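Long-range contact in nicotinate phosphoribosyltransferase (Saccharomyces cerevisiae, PDB 1VLP), which catalyses the ATP-dependent formation of nicotinate ribonucleotide from nicotinate and phosphoribosyl diphosphate, the first step of NAD synthesis from nicotinic acid: residues A[143-148]-A[189-194]. Residues are numbered along the deposited sequence; the frame is centred on the assembly and turned at random.
Sequences YEIPLL and FGTRRR
The carboxylate of Glu144, which faces Arg192, is gripped twice at OE1, by a hydrogen bond with Tyr27 OH and a salt bridge to Lys28 NZ, both on helix 26-38. The other oxygen of Glu144 makes a salt bridge to Arg192 whose hydrogen bond is weak, 3.4 Å from NH1 to OE2, with an N-H...O angle of 146°. The contact joins the first turn of helix 144-159 to the loop that leaves strand 186-188 of the parallel sheet in the type II phosphoribosyltransferase fold. OE2 approaches the edge of the guanidinium near its plane, yet the two flat groups stand almost perpendicular, 89° apart. A bend at chi3 (-74°) turns the guanidinium out of line with the Arg192 methylenes, and CE2 of Phe189 meets its edge in plane. Phe189 and Tyr27 probably bind nicotinate, as in related enzymes, so the contact probably borders that pocket. Ile145 CG2 packs 3.7 Å from Arg192 CG. The Leu148 side chain runs alongside Arg192, pointing the same way, with CD1 3.9 Å from CD. An alanine in place of Arg192 would probably leave Glu144 OE2 without its cationic mate and open a gap beside Ile145 and Leu148. Thr191, hydrogen-bonded through OG1 to Gln200 and Asn227, starts a type I turn ending at Arg194. The Thr191 methyl presses tightly on the branch methyl of Ile145, CG2 to CG2 3.3 Å.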
# COMPACT_ATOMS: atom_id res chain seq x y z
N TYR A 143 1.55 -4.20 -10.84
CA TYR A 143 0.72 -5.43 -10.61
C TYR A 143 0.29 -5.70 -9.18
O TYR A 143 -0.79 -6.26 -8.99
CB TYR A 143 1.45 -6.66 -11.10
CG TYR A 143 1.49 -6.79 -12.59
CD1 TYR A 143 0.37 -7.21 -13.29
CD2 TYR A 143 2.66 -6.50 -13.32
CE1 TYR A 143 0.41 -7.40 -14.66
CE2 TYR A 143 2.70 -6.66 -14.68
CZ TYR A 143 1.57 -7.10 -15.35
OH TYR A 143 1.61 -7.27 -16.72
N GLU A 144 1.13 -5.34 -8.21
CA GLU A 144 0.88 -5.71 -6.80
C GLU A 144 -0.61 -5.53 -6.39
O GLU A 144 -1.30 -6.49 -5.98
CB GLU A 144 1.79 -4.92 -5.86
CG GLU A 144 1.63 -5.27 -4.39
CD GLU A 144 2.11 -4.18 -3.41
OE1 GLU A 144 2.59 -3.08 -3.82
OE2 GLU A 144 2.02 -4.46 -2.20
N ILE A 145 -1.13 -4.32 -6.51
CA ILE A 145 -2.45 -4.01 -5.96
C ILE A 145 -3.57 -4.71 -6.67
O ILE A 145 -4.34 -5.41 -6.01
CB ILE A 145 -2.71 -2.49 -5.96
CG1 ILE A 145 -1.53 -1.82 -5.31
CG2 ILE A 145 -4.03 -2.12 -5.23
CD1 ILE A 145 -1.31 -2.07 -4.06
N PRO A 146 -3.69 -4.53 -8.00
CA PRO A 146 -4.79 -5.23 -8.68
C PRO A 146 -4.71 -6.74 -8.51
O PRO A 146 -5.73 -7.40 -8.38
CB PRO A 146 -4.69 -4.77 -10.14
CG PRO A 146 -3.31 -4.17 -10.27
CD PRO A 146 -2.91 -3.68 -8.93
N LEU A 147 -3.52 -7.34 -8.51
CA LEU A 147 -3.46 -8.80 -8.32
C LEU A 147 -4.00 -9.19 -6.95
O LEU A 147 -4.77 -10.13 -6.83
CB LEU A 147 -2.04 -9.31 -8.49
CG LEU A 147 -1.50 -9.25 -9.90
CD1 LEU A 147 -0.15 -9.91 -9.97
CD2 LEU A 147 -2.44 -9.86 -10.95
N LEU A 148 -3.52 -8.53 -5.89
CA LEU A 148 -4.07 -8.76 -4.54
C LEU A 148 -5.57 -8.58 -4.46
O LEU A 148 -6.26 -9.45 -3.89
CB LEU A 148 -3.35 -7.91 -3.53
CG LEU A 148 -1.91 -8.31 -3.24
CD1 LEU A 148 -1.27 -7.18 -2.38
CD2 LEU A 148 -1.84 -9.69 -2.59
N PHE A 189 -7.51 3.20 3.00
CA PHE A 189 -6.28 2.58 2.47
C PHE A 189 -6.45 1.08 2.18
O PHE A 189 -5.44 0.32 2.14
CB PHE A 189 -5.22 2.77 3.58
CG PHE A 189 -3.80 2.44 3.21
CD1 PHE A 189 -3.28 2.56 1.90
CD2 PHE A 189 -2.93 2.02 4.24
CE1 PHE A 189 -1.94 2.24 1.62
CE2 PHE A 189 -1.58 1.71 3.97
CZ PHE A 189 -1.09 1.83 2.67
N GLY A 190 -7.70 0.63 2.03
CA GLY A 190 -8.00 -0.80 2.00
C GLY A 190 -8.09 -1.48 0.63
O GLY A 190 -8.60 -2.59 0.54
N THR A 191 -7.55 -0.87 -0.43
CA THR A 191 -7.68 -1.47 -1.76
C THR A 191 -7.17 -2.94 -1.81
O THR A 191 -7.89 -3.86 -2.24
CB THR A 191 -6.99 -0.64 -2.85
OG1 THR A 191 -7.57 0.65 -2.87
CG2 THR A 191 -7.10 -1.32 -4.22
N ARG A 192 -5.95 -3.14 -1.33
CA ARG A 192 -5.26 -4.40 -1.56
C ARG A 192 -5.96 -5.58 -0.90
O ARG A 192 -6.01 -6.66 -1.47
CB ARG A 192 -3.85 -4.32 -1.04
CG ARG A 192 -2.97 -3.54 -1.94
CD ARG A 192 -1.60 -3.41 -1.31
NE ARG A 192 -1.65 -2.46 -0.21
CZ ARG A 192 -0.62 -2.21 0.57
NH1 ARG A 192 0.53 -2.85 0.34
NH2 ARG A 192 -0.74 -1.35 1.58
N ARG A 193 -6.59 -5.35 0.25
CA ARG A 193 -7.27 -6.48 0.87
C ARG A 193 -8.78 -6.38 0.92
O ARG A 193 -9.42 -7.00 1.76
CB ARG A 193 -6.67 -6.81 2.20
CG ARG A 193 -5.49 -7.78 2.05
CD ARG A 193 -4.97 -8.21 3.41
NE ARG A 193 -3.57 -8.56 3.34
CZ ARG A 193 -2.83 -8.88 4.39
NH1 ARG A 193 -3.36 -8.89 5.60
NH2 ARG A 193 -1.55 -9.19 4.22
N ARG A 194 -9.36 -5.60 -0.00
CA ARG A 194 -10.78 -5.51 -0.06
C ARG A 194 -11.39 -6.90 -0.34
O ARG A 194 -10.84 -7.73 -1.11
CB ARG A 194 -11.23 -4.52 -1.12
CG ARG A 194 -10.95 -4.95 -2.52
CD ARG A 194 -11.03 -3.72 -3.46
NE ARG A 194 -10.94 -4.11 -4.85
CZ ARG A 194 -10.72 -3.26 -5.86
NH1 ARG A 194 -10.52 -1.96 -5.64
NH2 ARG A 194 -10.63 -3.75 -7.10